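Side-chain contacts in putative xylanase (Bacteroides fragilis, PDB 2P1G), which is of unproven function but probably acts as a hydrolase, possibly on glycosyl bonds, and belongs to an N-acetylmuramoyl-L-alanine amidase-like family: residues G66-A69 and R70-R74; V141-M144 and A145-E148; T219-S222 and Q223-K226. One frame throughout, in Å; residues are numbered along the deposited sequence.

Contact 1: G66-A69 and R70-R74; sequences GDFA and RNLQR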
ATOM      1  N   GLY A  66     -10.416 -10.022  17.609  1.00 27.04           N
ATOM      2  CA  GLY A  66      -9.061 -10.298  18.080  1.00 25.85           C
ATOM      3  C   GLY A  66      -8.111 -10.734  16.977  1.00 24.67           C
ATOM      4  O   GLY A  66      -6.961 -10.306  16.952  1.00 25.14           O
ATOM      5  N   ASP A  67      -8.588 -11.571  16.056  1.00 23.45           N
ATOM      6  CA  ASP A  67      -7.774 -12.017  14.932  1.00 22.06           C
ATOM      7  C   ASP A  67      -7.501 -10.846  13.984  1.00 20.33           C
ATOM      8  O   ASP A  67      -6.375 -10.651  13.538  1.00 18.71           O
ATOM      9  CB  ASP A  67      -8.480 -13.137  14.153  1.00 22.99           C
ATOM     10  CG  ASP A  67      -8.636 -14.424  14.952  1.00 24.94           C
ATOM     11  OD1 ASP A  67      -8.125 -14.518  16.086  1.00 27.84           O
ATOM     12  OD2 ASP A  67      -9.276 -15.355  14.422  1.00 26.55           O
ATOM     13  N   PHE A  68      -8.545 -10.074  13.697  1.00 18.77           N
ATOM     14  CA  PHE A  68      -8.437  -8.927  12.792  1.00 18.01           C
ATOM     15  C   PHE A  68      -7.418  -7.949  13.373  1.00 17.16           C
ATOM     16  O   PHE A  68      -6.509  -7.514  12.683  1.00 16.10           O
ATOM     17  CB  PHE A  68      -9.801  -8.261  12.607  1.00 17.73           C
ATOM     18  CG  PHE A  68      -9.744  -6.894  11.986  1.00 18.65           C
ATOM     19  CD1 PHE A  68      -9.516  -6.738  10.622  1.00 19.50           C
ATOM     20  CD2 PHE A  68      -9.957  -5.759  12.763  1.00 20.50           C
ATOM     21  CE1 PHE A  68      -9.476  -5.457  10.042  1.00 18.67           C
ATOM     22  CE2 PHE A  68      -9.920  -4.483  12.205  1.00 20.18           C
ATOM     23  CZ  PHE A  68      -9.674  -4.330  10.838  1.00 18.99           C
ATOM     24  N   ALA A  69      -7.576  -7.634  14.652  1.00 16.62           N
ATOM     25  CA  ALA A  69      -6.704  -6.673  15.342  1.00 16.10           C
ATOM     26  C   ALA A  69      -5.242  -7.131  15.376  1.00 15.43           C
ATOM     27  O   ALA A  69      -4.328  -6.329  15.143  1.00 14.84           O
ATOM     28  CB  ALA A  69      -7.216  -6.447  16.747  1.00 17.33           C
ATOM     29  N   ARG A  70      -5.022  -8.413  15.667  1.00 14.64           N
ATOM     30  CA  ARG A  70      -3.675  -8.994  15.611  1.00 14.38           C
ATOM     31  C   ARG A  70      -3.060  -8.841  14.215  1.00 14.05           C
ATOM     32  O   ARG A  70      -1.920  -8.354  14.066  1.00 13.88           O
ATOM     33  CB  ARG A  70      -3.706 -10.477  15.990  1.00 14.30           C
ATOM     34  CG  ARG A  70      -2.331 -11.153  15.894  1.00 15.05           C
ATOM     35  CD  ARG A  70      -2.421 -12.653  16.129  1.00 15.75           C
ATOM     36  NE  ARG A  70      -2.839 -12.926  17.498  1.00 17.85           N
ATOM     37  CZ  ARG A  70      -3.964 -13.532  17.854  1.00 20.56           C
ATOM     38  NH1 ARG A  70      -4.834 -13.986  16.950  1.00 21.06           N
ATOM     39  NH2 ARG A  70      -4.199 -13.710  19.142  1.00 19.83           N
ATOM     40  N   ASN A  71      -3.818  -9.251  13.199  1.00 13.64           N
ATOM     41  CA  ASN A  71      -3.348  -9.169  11.805  1.00 12.96           C
ATOM     42  C   ASN A  71      -2.998  -7.726  11.419  1.00 11.95           C
ATOM     43  O   ASN A  71      -1.936  -7.454  10.844  1.00 11.20           O
ATOM     44  CB  ASN A  71      -4.408  -9.730  10.845  1.00 12.85           C
ATOM     45  CG  ASN A  71      -4.641 -11.235  11.016  1.00 14.98           C
ATOM     46  OD1 ASN A  71      -3.861 -11.935  11.669  1.00 18.82           O
ATOM     47  ND2 ASN A  71      -5.713 -11.736  10.411  1.00 16.34           N
ATOM     48  N   LEU A  72      -3.891  -6.804  11.743  1.00 11.25           N
ATOM     49  CA  LEU A  72      -3.691  -5.413  11.373  1.00 10.74           C
ATOM     50  C   LEU A  72      -2.430  -4.877  12.010  1.00 10.10           C
ATOM     51  O   LEU A  72      -1.652  -4.184  11.347  1.00 10.20           O
ATOM     52  CB  LEU A  72      -4.895  -4.556  11.766  1.00 11.15           C
ATOM     53  CG  LEU A  72      -4.792  -3.074  11.395  1.00 10.83           C
ATOM     54  CD1 LEU A  72      -4.818  -2.878   9.871  1.00 10.55           C
ATOM     55  CD2 LEU A  72      -5.929  -2.285  12.035  1.00 11.95           C
ATOM     56  N   GLN A  73      -2.202  -5.210  13.280  1.00  9.29           N
ATOM     57  CA  GLN A  73      -0.996  -4.743  13.960  1.00  9.51           C
ATOM     58  C   GLN A  73       0.261  -5.291  13.254  1.00  8.80           C
ATOM     59  O   GLN A  73       1.235  -4.562  13.045  1.00  9.45           O
ATOM     60  CB  GLN A  73      -1.018  -5.144  15.432  1.00  9.50           C
ATOM     61  CG  GLN A  73       0.243  -4.734  16.167  1.00  9.58           C
ATOM     62  CD  GLN A  73       0.089  -4.808  17.649  1.00 10.91           C
ATOM     63  OE1 GLN A  73      -1.027  -4.705  18.186  1.00 11.89           O
ATOM     64  NE2 GLN A  73       1.205  -4.984  18.335  1.00 12.17           N
ATOM     65  N   ARG A  74       0.198  -6.558  12.852  1.00  8.82           N
ATOM     66  CA  ARG A  74       1.284  -7.222  12.127  1.00  9.53           C
ATOM     67  C   ARG A  74       1.603  -6.617  10.758  1.00  9.32           C
ATOM     68  O   ARG A  74       2.752  -6.643  10.290  1.00  9.88           O
ATOM     69  CB  ARG A  74       0.952  -8.703  11.959  1.00  9.44           C
ATOM     70  CG  ARG A  74       1.071  -9.507  13.296  1.00  8.90           C
ATOM     71  CD  ARG A  74       0.790 -10.981  13.040  1.00 10.34           C
ATOM     72  NE  ARG A  74       1.750 -11.564  12.086  1.00 10.08           N
ATOM     73  CZ  ARG A  74       1.582 -12.699  11.418  1.00 10.53           C
ATOM     74  NH1 ARG A  74       0.498 -13.450  11.589  1.00 11.84           N
ATOM     75  NH2 ARG A  74       2.517 -13.097  10.581  1.00 12.05           N
TER
HETATM   76  O   HOH W   1      -3.313  -6.018  17.894  1.00 25.15           O
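Arg70 reaches back along helix 65-76 to Asp67, one turn earlier, in an i to i+3 salt bridge. Its CB packs against the carbonyl oxygens of the preceding turn, 3.4 Å from Gly66 O and 3.6 Å from Asp67 O. From there CG and CD continue outward, CG standing anti to the backbone N (chi1 178°), until the bend at chi3 (-65°) folds the guanidinium back toward the start of the helix. At the tip, Arg70 NH1 lies 3.4 Å from Asp67 OD1, a long separation for an ion pair. The carboxylate oxygen comes in at the edge of the guanidinium, near its plane, but the two flat groups are turned 44° apart, so they do not form the coplanar, two-pronged pairing of carboxylate and guanidinium. Gly66 O stands 4.2 Å above the guanidinium plane of Arg70, offset toward the rim. Arg70 is exposed and Asp67 partly exposed, which makes this a surface bridge. One residue on, the Asn71 side chain folds over Asp67 O, with CG 3.1 Å from that oxygen, while its ND2 is hydrogen-bonded to Ala52 O. Farther along, a water donates to Gln73 OE1 and, weakly, to Ala69 O, whereas Gln73 NE2 bonds to Gly80 O. The buried side of the helix carries an i to i+4 apolar pair, in which Phe68 CZ is 4.4 Å from Leu72 CD2. Both side chains pack on Tyr49 of helix 43-54, and Phe68 also meets Ala52 and Met53 there, so helix 65-76 rests on helix 43-54.

Contact 2: V141-M144 and A145-E148; sequences VAQM and AKYE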
ATOM      1  N   VAL A 141      12.592  12.500  12.661  1.00 12.50           N
ATOM      2  CA  VAL A 141      13.165  12.733  11.333  1.00 12.53           C
ATOM      3  C   VAL A 141      14.465  11.915  11.157  1.00 12.37           C
ATOM      4  O   VAL A 141      14.681  11.278  10.115  1.00 11.73           O
ATOM      5  CB  VAL A 141      13.427  14.228  11.079  1.00 12.50           C
ATOM      6  CG1 VAL A 141      14.140  14.432   9.750  1.00 13.32           C
ATOM      7  CG2 VAL A 141      12.111  14.980  11.092  1.00 13.35           C
ATOM      8  N   ALA A 142      15.309  11.930  12.187  1.00 12.08           N
ATOM      9  CA  ALA A 142      16.585  11.205  12.136  1.00 12.65           C
ATOM     10  C   ALA A 142      16.308   9.720  11.942  1.00 12.99           C
ATOM     11  O   ALA A 142      16.993   9.060  11.152  1.00 12.85           O
ATOM     12  CB  ALA A 142      17.381  11.407  13.422  1.00 12.86           C
ATOM     13  N   GLN A 143      15.317   9.205  12.658  1.00 13.31           N
ATOM     14  CA  GLN A 143      14.955   7.790  12.546  1.00 13.81           C
ATOM     15  C   GLN A 143      14.443   7.473  11.146  1.00 13.39           C
ATOM     16  O   GLN A 143      14.822   6.454  10.558  1.00 13.04           O
ATOM     17  CB  GLN A 143      13.932   7.376  13.613  1.00 14.37           C
ATOM     18  CG  GLN A 143      13.626   5.867  13.661  1.00 16.56           C
ATOM     19  CD  GLN A 143      14.870   5.008  13.899  1.00 21.86           C
ATOM     20  OE1 GLN A 143      15.456   5.041  14.976  1.00 23.05           O
ATOM     21  NE2 GLN A 143      15.275   4.235  12.884  1.00 21.06           N
ATOM     22  N   MET A 144      13.584   8.335  10.595  1.00 13.12           N
ATOM     23  CA  MET A 144      13.051   8.066   9.245  1.00 11.41           C
ATOM     24  C   MET A 144      14.192   8.107   8.234  1.00 12.38           C
ATOM     25  O   MET A 144      14.236   7.289   7.315  1.00 11.76           O
ATOM     26  CB  MET A 144      11.937   9.052   8.875  1.00 11.38           C
ATOM     27  CG  MET A 144      10.571   8.793   9.552  1.00 11.51           C
ATOM     28  SD  MET A 144       9.939   7.067   9.630  1.00  4.69           S
ATOM     29  CE  MET A 144      10.009   6.641   7.869  1.00 13.72           C
ATOM     30  N   ALA A 145      15.138   9.027   8.418  1.00 12.19           N
ATOM     31  CA  ALA A 145      16.315   9.071   7.543  1.00 13.01           C
ATOM     32  C   ALA A 145      17.141   7.764   7.612  1.00 13.61           C
ATOM     33  O   ALA A 145      17.683   7.319   6.591  1.00 13.82           O
ATOM     34  CB  ALA A 145      17.198  10.284   7.867  1.00 13.35           C
ATOM     35  N   LYS A 146      17.225   7.150   8.796  1.00 14.31           N
ATOM     36  CA  LYS A 146      17.914   5.857   8.922  1.00 15.42           C
ATOM     37  C   LYS A 146      17.180   4.768   8.143  1.00 15.76           C
ATOM     38  O   LYS A 146      17.809   3.951   7.459  1.00 16.27           O
ATOM     39  CB  LYS A 146      18.059   5.442  10.383  1.00 15.98           C
ATOM     40  CG  LYS A 146      19.065   6.271  11.160  1.00 18.18           C
ATOM     41  CD  LYS A 146      19.078   5.826  12.626  1.00 23.97           C
ATOM     42  CE  LYS A 146      19.676   6.895  13.529  1.00 27.61           C
ATOM     43  NZ  LYS A 146      19.351   6.577  14.964  1.00 30.82           N
ATOM     44  N   TYR A 147      15.854   4.778   8.220  1.00 15.18           N
ATOM     45  CA  TYR A 147      15.064   3.786   7.489  1.00 15.71           C
ATOM     46  C   TYR A 147      15.137   3.998   5.976  1.00 15.63           C
ATOM     47  O   TYR A 147      15.281   3.028   5.200  1.00 15.72           O
ATOM     48  CB  TYR A 147      13.613   3.777   7.971  1.00 15.18           C
ATOM     49  CG  TYR A 147      13.393   3.258   9.376  1.00 15.93           C
ATOM     50  CD1 TYR A 147      14.086   2.136   9.855  1.00 17.09           C
ATOM     51  CD2 TYR A 147      12.445   3.846  10.203  1.00 15.55           C
ATOM     52  CE1 TYR A 147      13.868   1.645  11.120  1.00 17.12           C
ATOM     53  CE2 TYR A 147      12.208   3.366  11.482  1.00 15.29           C
ATOM     54  CZ  TYR A 147      12.929   2.265  11.937  1.00 17.15           C
ATOM     55  OH  TYR A 147      12.697   1.788  13.196  1.00 16.68           O
ATOM     56  N   GLU A 148      15.041   5.256   5.549  1.00 14.59           N
ATOM     57  CA  GLU A 148      15.223   5.603   4.137  1.00 15.29           C
ATOM     58  C   GLU A 148      16.572   5.123   3.617  1.00 16.33           C
ATOM     59  O   GLU A 148      16.669   4.582   2.501  1.00 16.28           O
ATOM     60  CB  GLU A 148      15.103   7.114   3.919  1.00 14.95           C
ATOM     61  CG  GLU A 148      13.694   7.657   4.206  1.00 13.43           C
ATOM     62  CD  GLU A 148      13.690   9.183   4.314  1.00 15.52           C
ATOM     63  OE1 GLU A 148      14.791   9.759   4.388  1.00 15.61           O
ATOM     64  OE2 GLU A 148      12.599   9.789   4.298  1.00 14.98           O
TER
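A Met-aromatic contact and an amide-on-ring contact meet at one tyrosine on helix 138-151, where Tyr147 receives Met144 from one turn back and Gln143 from four residues back. The glutamine comes over a face of the ring. Its CG is anti to the backbone N (chi1 -173°), and a bend at chi2 (58°) brings the amide across the phenol end, with Gln143 NE2 3.2 Å from Tyr147 CZ and offset toward the rim. The amide and ring planes are inclined by 42°, so this is not a flat stack. CG of Gln143 adds an aliphatic touch, 3.6 Å from Tyr147 CE2. Outside the helix, Arg78 makes a cation-pi contact with the same ring. Glu148, buried on another side of the helix, lays its CG 3.2 Å from Met144 O; its carboxylate is gripped by two hydroxyls, OE2 by Tyr91 OH and OE1 by Ser125 OG. The bond to Ser125 ties helix 138-151 to helix 123-126, where Met144 also packs on Met124. Thr86, in a loop, touches both Gln143 and Met144. The buried methionine chain bends at chi2 and again at chi3, and its sulfur meets the edge of the tyrosine: Met144 SD lies 4.1 Å from Tyr147 CD2 and 5.5 Å from the ring centroid, in line with the ring plane.

Contact 3: T219-S222 and Q223-K226; sequences TALS and QMLK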
ATOM      1  N   THR A 219     -11.577   3.325 -15.239  1.00 22.69           N
ATOM      2  CA  THR A 219     -10.594   3.200 -16.297  1.00 22.46           C
ATOM      3  C   THR A 219      -9.682   2.018 -15.991  1.00 21.10           C
ATOM      4  O   THR A 219      -9.256   1.852 -14.836  1.00 21.97           O
ATOM      5  CB  THR A 219      -9.786   4.497 -16.430  1.00 23.30           C
ATOM      6  OG1 THR A 219      -9.017   4.693 -15.248  1.00 26.84           O
ATOM      7  CG2 THR A 219     -10.726   5.706 -16.559  1.00 23.79           C
ATOM      8  N   ALA A 220      -9.396   1.206 -17.011  1.00 18.60           N
ATOM      9  CA  ALA A 220      -8.508   0.056 -16.866  1.00 16.73           C
ATOM     10  C   ALA A 220      -7.184   0.504 -16.248  1.00 14.91           C
ATOM     11  O   ALA A 220      -6.704   1.616 -16.505  1.00 13.92           O
ATOM     12  CB  ALA A 220      -8.260  -0.622 -18.220  1.00 16.68           C
ATOM     13  N   LEU A 221      -6.596  -0.359 -15.433  1.00 13.69           N
ATOM     14  CA  LEU A 221      -5.330  -0.035 -14.766  1.00 12.99           C
ATOM     15  C   LEU A 221      -4.242   0.442 -15.738  1.00 12.79           C
ATOM     16  O   LEU A 221      -3.528   1.407 -15.450  1.00 12.35           O
ATOM     17  CB  LEU A 221      -4.845  -1.232 -13.944  1.00 12.57           C
ATOM     18  CG  LEU A 221      -3.480  -1.115 -13.243  1.00 14.21           C
ATOM     19  CD1 LEU A 221      -3.487   0.030 -12.250  1.00 15.09           C
ATOM     20  CD2 LEU A 221      -3.171  -2.419 -12.536  1.00 13.51           C
ATOM     21  N   SER A 222      -4.095  -0.240 -16.873  1.00 12.38           N
ATOM     22  CA  SER A 222      -3.077   0.133 -17.848  1.00 13.78           C
ATOM     23  C   SER A 222      -3.229   1.587 -18.303  1.00 14.31           C
ATOM     24  O   SER A 222      -2.224   2.284 -18.493  1.00 14.20           O
ATOM     25  CB  SER A 222      -3.090  -0.827 -19.047  1.00 14.07           C
ATOM     26  OG  SER A 222      -4.338  -0.759 -19.720  1.00 14.07           O
ATOM     27  N   GLN A 223      -4.474   2.056 -18.412  1.00 15.52           N
ATOM     28  CA  GLN A 223      -4.734   3.437 -18.820  1.00 17.58           C
ATOM     29  C   GLN A 223      -4.443   4.415 -17.678  1.00 16.43           C
ATOM     30  O   GLN A 223      -3.886   5.486 -17.923  1.00 17.49           O
ATOM     31  CB  GLN A 223      -6.159   3.619 -19.333  1.00 17.75           C
ATOM     32  CG  GLN A 223      -6.387   4.985 -19.995  1.00 21.35           C
ATOM     33  CD  GLN A 223      -7.775   5.140 -20.574  1.00 22.79           C
ATOM     34  OE1 GLN A 223      -8.148   4.450 -21.534  1.00 30.73           O
ATOM     35  NE2 GLN A 223      -8.554   6.061 -20.003  1.00 30.66           N
ATOM     36  N   MET A 224      -4.794   4.042 -16.445  1.00 14.95           N
ATOM     37  CA  MET A 224      -4.440   4.846 -15.255  1.00 15.26           C
ATOM     38  C   MET A 224      -2.927   5.102 -15.230  1.00 14.53           C
ATOM     39  O   MET A 224      -2.473   6.220 -14.952  1.00 14.61           O
ATOM     40  CB  MET A 224      -4.844   4.142 -13.942  1.00 15.06           C
ATOM     41  CG  MET A 224      -6.338   3.946 -13.693  1.00 17.20           C
ATOM     42  SD  MET A 224      -6.697   2.992 -12.167  1.00 16.72           S
ATOM     43  CE  MET A 224      -5.590   3.787 -11.008  1.00 20.39           C
ATOM     44  N   LEU A 225      -2.148   4.064 -15.518  1.00 12.86           N
ATOM     45  CA  LEU A 225      -0.697   4.161 -15.508  1.00 12.45           C
ATOM     46  C   LEU A 225      -0.168   4.984 -16.665  1.00 13.71           C
ATOM     47  O   LEU A 225       0.678   5.867 -16.476  1.00 13.26           O
ATOM     48  CB  LEU A 225      -0.072   2.760 -15.572  1.00 12.13           C
ATOM     49  CG  LEU A 225      -0.336   1.812 -14.400  1.00 10.25           C
ATOM     50  CD1 LEU A 225       0.109   0.419 -14.783  1.00  9.81           C
ATOM     51  CD2 LEU A 225       0.527   2.277 -13.231  1.00 12.36           C
ATOM     52  N   LYS A 226      -0.643   4.667 -17.869  1.00 14.63           N
ATOM     53  CA  LYS A 226      -0.154   5.335 -19.074  1.00 17.39           C
ATOM     54  C   LYS A 226      -0.553   6.818 -19.105  1.00 18.21           C
ATOM     55  O   LYS A 226       0.118   7.631 -19.736  1.00 19.11           O
ATOM     56  CB  LYS A 226      -0.608   4.580 -20.336  1.00 17.73           C
ATOM     57  CG  LYS A 226       0.107   3.208 -20.492  1.00 19.11           C
ATOM     58  CD  LYS A 226      -0.401   2.358 -21.665  1.00 19.05           C
ATOM     59  CE  LYS A 226       0.339   0.988 -21.691  1.00 20.38           C
ATOM     60  NZ  LYS A 226       0.016   0.110 -22.905  1.00 21.59           N
TER
HETATM   61  O   HOH W   2      -9.906   2.130 -19.775  1.00 34.61           O
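This is a local contact at the N terminus of the short helix 221-226: the chain enters through Thr219 and Ala220, and residues of the first turn fold back over that entry. Ala220 occupies the N-cap position. Its methyl side chain has no polar group to offer the first amides, but its carbonyl oxygen accepts a hydrogen bond from Met224 N at 3.1 Å and a weak one from Gln223 N, whose N-H angle is only 127°. The backbone N of Ala220 donates to a water at 3.0 Å, which makes a weak link to Gln223 OE1. The Gln223 side chain crosses Thr219 at about a right angle, with Gln223 NE2 4.1 Å from Thr219 CG2. Met224 crosses Thr219 likewise, Met224 CG 3.2 Å from Thr219 OG1; the hydroxyl reaches it by sitting between the backbone N and the carbonyl carbon (chi1 66°). The inward side is apolar. Leu221 CG is 4.2 Å from Leu225 CD1, an i to i+4 pair, and Leu221 CD1 is 4.4 Å from Met224 SD. Leu221 and Leu225 continue onto Leu180 of strand 177-182 and onto Leu164 in a loop, Leu225 also meets Leu231 and Ile234 of strand 231-238, and Met224 meets Leu204 of strand 201-208. Hydrophobic packing thus covers the sheet side, backbone bonding of Leu221 with Leu202 and the bond from Lys161 NZ to Leu225 O add polar ties, and the Ala220 carbonyl and the water serve the helix start.

From the N terminus, the chain passes through contact 1 on helix 65-76, then contact 2 on helix 138-151, and last contact 3 on helix 221-226. Each joins directly successive segments, so none closes a long loop; they follow in series, neither nesting nor crossing. Contacts 1 and 2 have centres about 26 Å apart, with nearest atoms about 13 Å apart. Contact 3 lies on the opposite side of the chain's centre from both, with centres about 33 Å away in either case. Contact 1 belongs to packing against helix 43-54, contact 2 to packing against helix 123-126, and contact 3 to the larger antiparallel sheet, through strands 177-182, 201-208 and 231-238.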